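Local structure of uncharacterized protein (Thermus thermophilus HB8, 6SCE) at residues R67-G72 with K90-R95; L310-R315 with P374-L379; A400-L403 with L408-L411. The protein is a DNA nuclease of type III CRISPR defence that is switched on by binding cyclic oligoadenylate, probably through its CARF domains. All coordinates share one frame; numbering follows the deposited sequence. Where two conformers were deposited one is given.

Contact 1. Residues R67-G72 with K90-R95; sequences RPLEKG and KYWAVR. With nucleotides of chain B.
L69 lies over one face of the W92 indole and spans both of its rings. Its CB stands 3.7 Å from the centroid of the six-membered ring and 9° off the ring normal, a CH-pi contact, while its CD1 reaches the five-membered end, 3.7 Å from W92 CG. The opposite face of the indole takes CE2 of Y91, which leaves the ring sandwiched between an aliphatic and an aromatic neighbour. E70 comes at the edge instead: its OE2 sits in the plane of the indole, 3.8 Å from W92 CH2, with the carboxylate turned 88° against the ring.

The same OE2 forms a long salt bridge to R95 NH1, at 3.9 Å. Water 1 bridges the two charged groups, donating to E70 OE2 over 2.6 Å and accepting from R95 NH2 within the guanidinium plane. A bend in the arginine chain (chi3 61°) brings the guanidinium beside the indole, where W92 CZ3 lies over one of its faces, and NH1 also donates to Y91 OH at 3.1 Å. R95 thus joins E70, at the edge of the indole, to Y91, on the face opposite L69.

At the N terminus of helix 90-100, which carries Y91, W92 and R95, K90 grips the phosphate of A1 of chain B: its backbone N reaches OP1 at 3.0 Å, and its NZ binds OP2. The helix N terminus is likely to favour the phosphate charge. F39 packs on both L69 and W92, and Y37 of strand 33-38 touches L69, whereas A93 and V94 turn helix 90-100 toward helix 384-393.

Contact 2. Residues L310-R315 with P374-L379; sequences LHAGPR and PVHANL
A312 sets its methyl group over the face of the H376 imidazole, CB lying 3.5 Å from the ring centroid and 15° off the normal. This CH-pi contact is displaced toward the rim, so that the carbon is nearest to CG and CD2 of H376. With CG anti to the carbonyl carbon (chi1 -62°), H376 presents a ring face to A312, in the last turn of the facing helix. H311, one residue earlier on that helix, approaches the same ring obliquely: its CD2 is 3.7 Å from H376 ND1, the two imidazole planes stand 88° apart and the centroids are separated by 5.3 Å.

A water bridges the two segments. It donates to the carbonyl O of A312 over 2.7 Å and lies 3.1 Å from H376 NE2 in a hydrogen bond, thus linking the last turn of the helix to the far end of the imidazole. Replacing H376 by an alanine is likely to open a gap beneath the A312 methyl and leave this bridging water without its partner on the strand.

The setting is a Rossmann-like beta-alpha-beta crossover, consistent with a CARF domain: strand 293-297 leads into helix 303-312, and the chain then returns through G313 and P314 to strand 316-321. G313 leaves the helix with a positive phi. Strand 375-378 lies on the other side of 293-297 from strand 316-321, and the backbone of H376 is hydrogen-bonded to L293. The same imidazole also touches the side chains of L294 and R399, on the two strands that flank its own, while further along its strand N378 OD1 accepts a hydrogen bond from the backbone N of N380.

Contact 3. Residues A400-L403 with L408-L411; sequences AHYL and LLLL. With nucleotides of chain B.
A beta hairpin joins strands 399-404 and 407-410 within the mixed sheet of a Rossmann-like domain, and its antiparallel register centres on the hydrogen-bonded pair Y402 and L409. Y402 N donates to L409 O at 2.9 Å, and L409 N returns to Y402 O at 2.8 Å. Beyond the strand end, L411 N still reaches A400 O at 3.1 Å.

The non-hydrogen-bonded pairs, H401 with L410 and L403 with L408, put their side chains on one face. There L408 packs on its partner L403 through CD2, 3.8 Å from L403 CB, and reaches diagonally to H401, its CD1 lying over that ring, 4.0 Å from the centroid and 16° off the normal. H401 holds CG between its backbone N and carbonyl carbon (chi1 68°), which turns the imidazole under that methyl.

The other face carries L409 and Y402, with L411 CD2 against the tyrosine CB. A chi1 of -179° swings the phenol of Y402 out from the hairpin, toward the bound adenylates, consistent with an activator pocket. OP1 of A1 of chain B lies in the plane of its ring, and Y402 OH donates to that oxygen at 2.6 Å.

In the fold
From the N terminus, contact 1 comes first and closes a short loop running through strand 81-84 of the first sheet. Contact 2 follows much later, closing a long loop of helices and strands, much of it belonging to the sheet that contains strand 375-378, and contact 3 closes the tight hairpin turn just beyond it. The three lie in series; none nests within or crosses another. Contacts 2 and 3 share this sheet, since 375-378 and 399-404 are neighbouring strands, and H311 meets L408 beside it. Helix 90-100 joins the domains of these two sheets: Y91 packs on Y402 and L409, and V94 on L379 and L411. K90 and Y402 meet at one phosphate of the bound RNA.

Contact 1. Residues R67-G72 with K90-R95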
loop_
_atom_site.group_PDB
_atom_site.type_symbol
_atom_site.label_atom_id
_atom_site.label_comp_id
_atom_site.label_asym_id
_atom_site.label_seq_id
_atom_site.Cartn_x
_atom_site.Cartn_y
_atom_site.Cartn_z
ATOM N N ARG A 67 20.450 12.845 -11.201
ATOM C CA ARG A 67 20.936 12.066 -12.325
ATOM C C ARG A 67 20.014 10.886 -12.552
ATOM O O ARG A 67 19.409 10.394 -11.607
ATOM C CB ARG A 67 22.338 11.533 -12.046
ATOM C CG ARG A 67 23.457 12.568 -12.081
ATOM C CD ARG A 67 24.789 11.894 -11.799
ATOM N NE ARG A 67 25.829 12.863 -11.487
ATOM C CZ ARG A 67 26.991 12.594 -10.884
ATOM N NH1 ARG A 67 27.311 11.358 -10.504
ATOM N NH2 ARG A 67 27.850 13.585 -10.663
ATOM N N PRO A 68 19.947 10.387 -13.807
ATOM C CA PRO A 68 19.212 9.145 -14.065
ATOM C C PRO A 68 19.801 7.995 -13.266
ATOM O O PRO A 68 21.002 7.972 -12.986
ATOM C CB PRO A 68 19.409 8.925 -15.585
ATOM C CG PRO A 68 19.648 10.302 -16.134
ATOM C CD PRO A 68 20.452 11.006 -15.056
ATOM N N LEU A 69 18.967 7.027 -12.924
ATOM C CA LEU A 69 19.413 5.885 -12.115
ATOM C C LEU A 69 20.613 5.147 -12.671
ATOM O O LEU A 69 21.530 4.762 -11.930
ATOM C CB LEU A 69 18.238 4.901 -11.917
ATOM C CG LEU A 69 17.347 5.176 -10.706
ATOM C CD1 LEU A 69 18.066 4.839 -9.418
ATOM C CD2 LEU A 69 16.883 6.612 -10.656
ATOM N N GLU A 70 20.610 4.949 -13.993
ATOM C CA GLU A 70 21.695 4.231 -14.674
ATOM C C GLU A 70 23.047 4.899 -14.496
ATOM O O GLU A 70 24.072 4.220 -14.439
ATOM C CB GLU A 70 21.388 4.119 -16.185
ATOM C CG GLU A 70 20.236 3.163 -16.506
ATOM C CD GLU A 70 20.650 1.691 -16.581
ATOM O OE1 GLU A 70 21.846 1.399 -16.810
ATOM O OE2 GLU A 70 19.763 0.808 -16.435
ATOM N N LYS A 71 23.052 6.226 -14.412
ATOM C CA LYS A 71 24.286 6.977 -14.191
ATOM C C LYS A 71 24.908 6.687 -12.832
ATOM O O LYS A 71 26.094 6.910 -12.630
ATOM C CB LYS A 71 24.056 8.481 -14.383
ATOM C CG LYS A 71 23.874 8.876 -15.845
ATOM C CD LYS A 71 25.148 8.578 -16.638
ATOM N N GLY A 72 24.119 6.163 -11.901
ATOM C CA GLY A 72 24.645 5.751 -10.621
ATOM C C GLY A 72 25.442 4.483 -10.687
ATOM O O GLY A 72 26.133 4.139 -9.729
ATOM N N LYS A 90 12.941 -0.843 -4.202
ATOM C CA LYS A 90 13.967 -1.728 -3.671
ATOM C C LYS A 90 14.816 -2.394 -4.777
ATOM O O LYS A 90 15.967 -2.780 -4.553
ATOM C CB LYS A 90 13.341 -2.780 -2.731
ATOM C CG LYS A 90 12.724 -2.077 -1.528
ATOM C CD LYS A 90 12.026 -2.961 -0.513
ATOM C CE LYS A 90 10.735 -3.556 -0.976
ATOM N NZ LYS A 90 9.498 -2.901 -0.462
ATOM N N TYR A 91 14.229 -2.527 -5.961
ATOM C CA TYR A 91 14.937 -2.984 -7.131
ATOM C C TYR A 91 16.264 -2.253 -7.326
ATOM O O TYR A 91 17.269 -2.879 -7.591
ATOM C CB TYR A 91 14.034 -2.810 -8.352
ATOM C CG TYR A 91 14.715 -3.040 -9.677
ATOM C CD1 TYR A 91 14.870 -4.327 -10.217
ATOM C CD2 TYR A 91 15.199 -1.959 -10.413
ATOM C CE1 TYR A 91 15.502 -4.522 -11.448
ATOM C CE2 TYR A 91 15.825 -2.145 -11.624
ATOM C CZ TYR A 91 15.969 -3.420 -12.149
ATOM O OH TYR A 91 16.612 -3.539 -13.369
ATOM N N TRP A 92 16.244 -0.929 -7.236
ATOM C CA TRP A 92 17.422 -0.131 -7.438
ATOM C C TRP A 92 18.372 -0.206 -6.265
ATOM O O TRP A 92 19.556 -0.138 -6.469
ATOM C CB TRP A 92 17.051 1.313 -7.793
ATOM C CG TRP A 92 16.645 1.420 -9.208
ATOM C CD1 TRP A 92 15.381 1.598 -9.731
ATOM C CD2 TRP A 92 17.527 1.272 -10.314
ATOM N NE1 TRP A 92 15.458 1.595 -11.115
ATOM C CE2 TRP A 92 16.762 1.402 -11.487
ATOM C CE3 TRP A 92 18.905 1.066 -10.417
ATOM C CZ2 TRP A 92 17.343 1.338 -12.763
ATOM C CZ3 TRP A 92 19.477 1.000 -11.684
ATOM C CH2 TRP A 92 18.682 1.128 -12.834
ATOM N N ALA A 93 17.862 -0.389 -5.048
ATOM C CA ALA A 93 18.736 -0.663 -3.918
ATOM C C ALA A 93 19.556 -1.917 -4.195
ATOM O O ALA A 93 20.777 -1.960 -3.959
ATOM C CB ALA A 93 17.940 -0.822 -2.643
ATOM N N VAL A 94 18.895 -2.940 -4.708
ATOM C CA VAL A 94 19.602 -4.175 -4.985
ATOM C C VAL A 94 20.704 -3.968 -6.039
ATOM O O VAL A 94 21.837 -4.445 -5.852
ATOM C CB VAL A 94 18.650 -5.274 -5.438
ATOM C CG1 VAL A 94 19.418 -6.457 -5.997
ATOM C CG2 VAL A 94 17.768 -5.717 -4.280
ATOM N N ARG A 95 20.370 -3.274 -7.111
ATOM C CA ARG A 95 21.341 -3.017 -8.193
ATOM C C ARG A 95 22.500 -2.117 -7.754
ATOM O O ARG A 95 23.669 -2.411 -8.042
ATOM C CB ARG A 95 20.650 -2.440 -9.391
ATOM C CG ARG A 95 19.711 -3.497 -10.001
ATOM C CD ARG A 95 19.297 -3.209 -11.390
ATOM N NE ARG A 95 20.462 -3.148 -12.274
ATOM C CZ ARG A 95 20.433 -2.619 -13.480
ATOM N NH1 ARG A 95 19.300 -2.153 -13.979
ATOM N NH2 ARG A 95 21.555 -2.554 -14.194
ATOM P P A B 1 8.993 -0.249 -3.095
ATOM O OP1 A B 1 10.018 -1.097 -3.783
ATOM O OP2 A B 1 8.708 -0.559 -1.641
ATOM O "O5'" A B 1 9.472 1.264 -3.266
ATOM C "C5'" A B 1 9.059 2.284 -2.361
ATOM C "C4'" A B 1 9.054 3.598 -3.105
ATOM O "O4'" A B 1 7.929 3.626 -4.022
ATOM C "C3'" A B 1 8.916 4.818 -2.188
ATOM O "O3'" A B 1 10.220 5.383 -2.004
ATOM C "C2'" A B 1 7.942 5.718 -2.962
ATOM O "O2'" A B 1 8.625 6.561 -3.864
ATOM C "C1'" A B 1 7.081 4.706 -3.708
ATOM N N9 A B 1 5.944 4.187 -2.945
ATOM C C8 A B 1 5.579 2.875 -2.833
ATOM N N7 A B 1 4.510 2.719 -2.094
ATOM C C5 A B 1 4.143 4.001 -1.721
ATOM C C6 A B 1 3.087 4.492 -0.930
ATOM N N6 A B 1 2.184 3.707 -0.349
ATOM N N1 A B 1 3.005 5.834 -0.756
ATOM C C2 A B 1 3.935 6.606 -1.338
ATOM N N3 A B 1 4.978 6.250 -2.088
ATOM C C4 A B 1 5.027 4.917 -2.241
HETATM O O HOH W 1 21.066 -1.420 -16.435
#

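Contact 2. Residues L310-R315 with P374-L379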
loop_
_atom_site.group_PDB
_atom_site.type_symbol
_atom_site.label_atom_id
_atom_site.label_comp_id
_atom_site.label_asym_id
_atom_site.label_seq_id
_atom_site.Cartn_x
_atom_site.Cartn_y
_atom_site.Cartn_z
ATOM N N LEU A 310 1.762 -16.359 -9.281
ATOM C CA LEU A 310 1.347 -16.680 -10.648
ATOM C C LEU A 310 2.558 -17.050 -11.508
ATOM O O LEU A 310 2.512 -18.007 -12.283
ATOM C CB LEU A 310 0.586 -15.534 -11.287
ATOM C CG LEU A 310 -0.746 -15.172 -10.644
ATOM C CD1 LEU A 310 -1.340 -13.983 -11.366
ATOM C CD2 LEU A 310 -1.685 -16.360 -10.639
ATOM N N HIS A 311 3.651 -16.316 -11.330
ATOM C CA HIS A 311 4.879 -16.570 -12.100
ATOM C C HIS A 311 5.576 -17.873 -11.696
ATOM O O HIS A 311 5.924 -18.701 -12.561
ATOM C CB HIS A 311 5.808 -15.374 -11.945
ATOM C CG HIS A 311 7.180 -15.577 -12.500
ATOM N ND1 HIS A 311 7.436 -15.636 -13.854
ATOM C CD2 HIS A 311 8.374 -15.728 -11.881
ATOM C CE1 HIS A 311 8.736 -15.794 -14.040
ATOM N NE2 HIS A 311 9.326 -15.858 -12.862
ATOM N N ALA A 312 5.779 -18.068 -10.400
ATOM C CA ALA A 312 6.662 -19.139 -9.930
ATOM C C ALA A 312 5.963 -20.493 -9.851
ATOM O O ALA A 312 6.627 -21.502 -9.982
ATOM C CB ALA A 312 7.226 -18.819 -8.574
ATOM N N GLY A 313 4.651 -20.499 -9.604
ATOM C CA GLY A 313 3.906 -21.748 -9.376
ATOM C C GLY A 313 4.600 -22.645 -8.364
ATOM O O GLY A 313 4.943 -23.779 -8.662
ATOM N N PRO A 314 4.858 -22.122 -7.155
ATOM C CA PRO A 314 5.643 -22.863 -6.204
ATOM C C PRO A 314 4.922 -24.050 -5.568
ATOM O O PRO A 314 3.693 -24.027 -5.429
ATOM C CB PRO A 314 5.916 -21.816 -5.117
ATOM C CG PRO A 314 4.698 -20.968 -5.140
ATOM C CD PRO A 314 4.363 -20.856 -6.589
ATOM N N ARG A 315 5.716 -25.046 -5.177
ATOM C CA ARG A 315 5.243 -26.139 -4.343
ATOM C C ARG A 315 5.525 -25.848 -2.862
ATOM O O ARG A 315 4.839 -26.365 -1.996
ATOM C CB ARG A 315 5.872 -27.467 -4.786
ATOM C CG ARG A 315 5.501 -27.878 -6.211
ATOM C CD ARG A 315 5.833 -29.345 -6.481
ATOM N NE ARG A 315 5.199 -29.888 -7.683
ATOM C CZ ARG A 315 5.726 -29.842 -8.902
ATOM N NH1 ARG A 315 6.900 -29.267 -9.101
ATOM N NH2 ARG A 315 5.072 -30.378 -9.929
ATOM N N PRO A 374 14.143 -25.077 -8.581
ATOM C CA PRO A 374 14.123 -23.667 -8.955
ATOM C C PRO A 374 13.825 -22.800 -7.723
ATOM O O PRO A 374 12.907 -23.116 -6.962
ATOM C CB PRO A 374 12.975 -23.579 -9.950
ATOM C CG PRO A 374 12.829 -24.958 -10.498
ATOM C CD PRO A 374 13.205 -25.877 -9.386
ATOM N N VAL A 375 14.602 -21.744 -7.529
ATOM C CA VAL A 375 14.413 -20.858 -6.391
ATOM C C VAL A 375 14.023 -19.485 -6.882
ATOM O O VAL A 375 14.860 -18.791 -7.455
ATOM C CB VAL A 375 15.700 -20.696 -5.571
ATOM C CG1 VAL A 375 15.424 -19.834 -4.340
ATOM C CG2 VAL A 375 16.223 -22.031 -5.141
ATOM N N HIS A 376 12.776 -19.090 -6.632
ATOM C CA HIS A 376 12.280 -17.755 -6.995
ATOM C C HIS A 376 12.347 -16.846 -5.759
ATOM O O HIS A 376 12.029 -17.261 -4.650
ATOM C CB HIS A 376 10.844 -17.814 -7.499
ATOM C CG HIS A 376 10.672 -18.628 -8.742
ATOM N ND1 HIS A 376 10.623 -18.060 -9.996
ATOM C CD2 HIS A 376 10.548 -19.960 -8.925
ATOM C CE1 HIS A 376 10.467 -19.016 -10.898
ATOM N NE2 HIS A 376 10.416 -20.175 -10.278
ATOM N N ALA A 377 12.782 -15.616 -5.954
ATOM C CA ALA A 377 12.861 -14.686 -4.858
ATOM C C ALA A 377 12.195 -13.404 -5.290
ATOM O O ALA A 377 12.621 -12.751 -6.242
ATOM C CB ALA A 377 14.313 -14.434 -4.450
ATOM N N ASN A 378 11.140 -13.041 -4.589
ATOM C CA ASN A 378 10.470 -11.802 -4.860
ATOM C C ASN A 378 11.093 -10.693 -3.987
ATOM O O ASN A 378 11.217 -10.841 -2.776
ATOM C CB ASN A 378 8.982 -11.918 -4.536
ATOM C CG ASN A 378 8.277 -10.602 -4.707
ATOM O OD1 ASN A 378 8.227 -9.764 -3.772
ATOM N ND2 ASN A 378 7.817 -10.351 -5.925
ATOM N N LEU A 379 11.429 -9.575 -4.606
ATOM C CA LEU A 379 12.090 -8.468 -3.919
ATOM C C LEU A 379 11.221 -7.225 -3.721
ATOM O O LEU A 379 11.726 -6.159 -3.392
ATOM C CB LEU A 379 13.388 -8.128 -4.660
ATOM C CG LEU A 379 14.415 -9.263 -4.706
ATOM C CD1 LEU A 379 15.625 -8.891 -5.536
ATOM C CD2 LEU A 379 14.878 -9.652 -3.309
HETATM O O HOH W 2 8.450 -22.023 -11.864
#

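Contact 3. Residues A400-L403 with L408-L411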
loop_
_atom_site.group_PDB
_atom_site.type_symbol
_atom_site.label_atom_id
_atom_site.label_comp_id
_atom_site.label_asym_id
_atom_site.label_seq_id
_atom_site.Cartn_x
_atom_site.Cartn_y
_atom_site.Cartn_z
ATOM N N ALA A 400 15.815 -14.098 -8.984
ATOM C CA ALA A 400 15.227 -12.900 -8.319
ATOM C C ALA A 400 14.436 -12.006 -9.266
ATOM O O ALA A 400 14.814 -11.798 -10.430
ATOM C CB ALA A 400 16.302 -12.103 -7.632
ATOM N N HIS A 401 13.301 -11.485 -8.775
ATOM C CA HIS A 401 12.482 -10.598 -9.589
ATOM C C HIS A 401 11.870 -9.509 -8.757
ATOM O O HIS A 401 11.840 -9.585 -7.526
ATOM C CB HIS A 401 11.391 -11.375 -10.322
ATOM C CG HIS A 401 10.339 -11.935 -9.421
ATOM N ND1 HIS A 401 10.266 -13.277 -9.109
ATOM C CD2 HIS A 401 9.312 -11.341 -8.766
ATOM C CE1 HIS A 401 9.252 -13.479 -8.279
ATOM N NE2 HIS A 401 8.655 -12.326 -8.060
ATOM N N TYR A 402 11.375 -8.513 -9.447
ATOM C CA TYR A 402 10.699 -7.384 -8.847
ATOM C C TYR A 402 9.573 -6.976 -9.773
ATOM O O TYR A 402 9.812 -6.554 -10.925
ATOM C CB TYR A 402 11.690 -6.237 -8.655
ATOM C CG TYR A 402 11.100 -5.015 -8.007
ATOM C CD1 TYR A 402 10.477 -4.042 -8.757
ATOM C CD2 TYR A 402 11.201 -4.816 -6.620
ATOM C CE1 TYR A 402 9.937 -2.913 -8.172
ATOM C CE2 TYR A 402 10.639 -3.694 -6.022
ATOM C CZ TYR A 402 10.012 -2.745 -6.793
ATOM O OH TYR A 402 9.430 -1.620 -6.235
ATOM N N LEU A 403 8.338 -7.040 -9.283
ATOM C CA LEU A 403 7.199 -6.535 -10.049
ATOM C C LEU A 403 7.242 -5.043 -10.166
ATOM O O LEU A 403 7.313 -4.334 -9.171
ATOM C CB LEU A 403 5.862 -6.955 -9.438
ATOM C CG LEU A 403 4.599 -6.432 -10.155
ATOM C CD1 LEU A 403 4.363 -7.187 -11.452
ATOM C CD2 LEU A 403 3.378 -6.621 -9.267
ATOM N N LEU A 408 7.337 -8.415 -14.436
ATOM C CA LEU A 408 8.413 -8.643 -13.533
ATOM C C LEU A 408 9.719 -8.257 -14.176
ATOM O O LEU A 408 10.050 -8.690 -15.288
ATOM C CB LEU A 408 8.518 -10.096 -13.122
ATOM C CG LEU A 408 7.309 -10.761 -12.557
ATOM C CD1 LEU A 408 7.681 -12.197 -12.290
ATOM C CD2 LEU A 408 6.845 -10.088 -11.284
ATOM N N LEU A 409 10.486 -7.466 -13.459
ATOM C CA LEU A 409 11.868 -7.237 -13.797
ATOM C C LEU A 409 12.725 -8.341 -13.228
ATOM O O LEU A 409 12.609 -8.705 -12.055
ATOM C CB LEU A 409 12.329 -5.916 -13.235
ATOM C CG LEU A 409 11.394 -4.759 -13.514
ATOM C CD1 LEU A 409 11.980 -3.523 -12.867
ATOM C CD2 LEU A 409 11.193 -4.588 -15.022
ATOM N N LEU A 410 13.580 -8.920 -14.063
ATOM C CA LEU A 410 14.500 -9.949 -13.626
ATOM C C LEU A 410 15.773 -9.243 -13.211
ATOM O O LEU A 410 16.291 -8.401 -13.951
ATOM C CB LEU A 410 14.807 -10.939 -14.774
ATOM C CG LEU A 410 13.570 -11.485 -15.478
ATOM C CD1 LEU A 410 14.020 -12.448 -16.582
ATOM C CD2 LEU A 410 12.661 -12.193 -14.482
ATOM N N LEU A 411 16.278 -9.557 -12.023
ATOM C CA LEU A 411 17.409 -8.814 -11.494
ATOM C C LEU A 411 18.696 -8.911 -12.356
ATOM O O LEU A 411 19.423 -7.943 -12.437
ATOM C CB LEU A 411 17.686 -9.208 -10.046
ATOM C CG LEU A 411 16.953 -8.273 -9.047
ATOM C CD1 LEU A 411 17.536 -6.873 -9.059
ATOM C CD2 LEU A 411 15.448 -8.224 -9.319
ATOM P P A B 4 5.329 -2.500 0.248
ATOM O OP1 A B 4 4.613 -1.196 0.147
ATOM O OP2 A B 4 4.532 -3.766 0.413
ATOM O "O5'" A B 4 6.301 -2.629 -1.014
ATOM C "C5'" A B 4 5.714 -2.970 -2.279
ATOM C "C4'" A B 4 6.593 -2.409 -3.371
ATOM O "O4'" A B 4 6.221 -3.004 -4.648
ATOM C "C3'" A B 4 6.448 -0.903 -3.542
ATOM O "O3'" A B 4 7.638 -0.231 -3.947
ATOM C "C2'" A B 4 5.429 -0.833 -4.683
ATOM O "O2'" A B 4 5.420 0.419 -5.330
ATOM C "C1'" A B 4 5.945 -1.963 -5.554
ATOM N N9 A B 4 5.018 -2.424 -6.578
ATOM C C8 A B 4 5.337 -2.565 -7.905
ATOM N N7 A B 4 4.319 -2.940 -8.635
ATOM C C5 A B 4 3.251 -3.016 -7.745
ATOM C C6 A B 4 1.891 -3.354 -7.911
ATOM N N6 A B 4 1.326 -3.659 -9.084
ATOM N N1 A B 4 1.101 -3.307 -6.807
ATOM C C2 A B 4 1.657 -2.968 -5.636
ATOM N N3 A B 4 2.925 -2.655 -5.356
ATOM C C4 A B 4 3.681 -2.700 -6.463
ATOM P P A B 1 8.993 -0.249 -3.095
ATOM O OP1 A B 1 10.018 -1.097 -3.783
ATOM O OP2 A B 1 8.708 -0.559 -1.641
ATOM O "O5'" A B 1 9.472 1.264 -3.266
ATOM C "C5'" A B 1 9.059 2.284 -2.361
ATOM C "C4'" A B 1 9.054 3.598 -3.105
ATOM O "O4'" A B 1 7.929 3.626 -4.022
ATOM C "C3'" A B 1 8.916 4.818 -2.188
ATOM O "O3'" A B 1 10.220 5.383 -2.004
ATOM C "C2'" A B 1 7.942 5.718 -2.962
ATOM O "O2'" A B 1 8.625 6.561 -3.864
ATOM C "C1'" A B 1 7.081 4.706 -3.708
ATOM N N9 A B 1 5.944 4.187 -2.945
ATOM C C8 A B 1 5.579 2.875 -2.833
ATOM N N7 A B 1 4.510 2.719 -2.094
ATOM C C5 A B 1 4.143 4.001 -1.721
ATOM C C6 A B 1 3.087 4.492 -0.930
ATOM N N6 A B 1 2.184 3.707 -0.349
ATOM N N1 A B 1 3.005 5.834 -0.756
ATOM C C2 A B 1 3.935 6.606 -1.338
ATOM N N3 A B 1 4.978 6.250 -2.088
ATOM C C4 A B 1 5.027 4.917 -2.241
#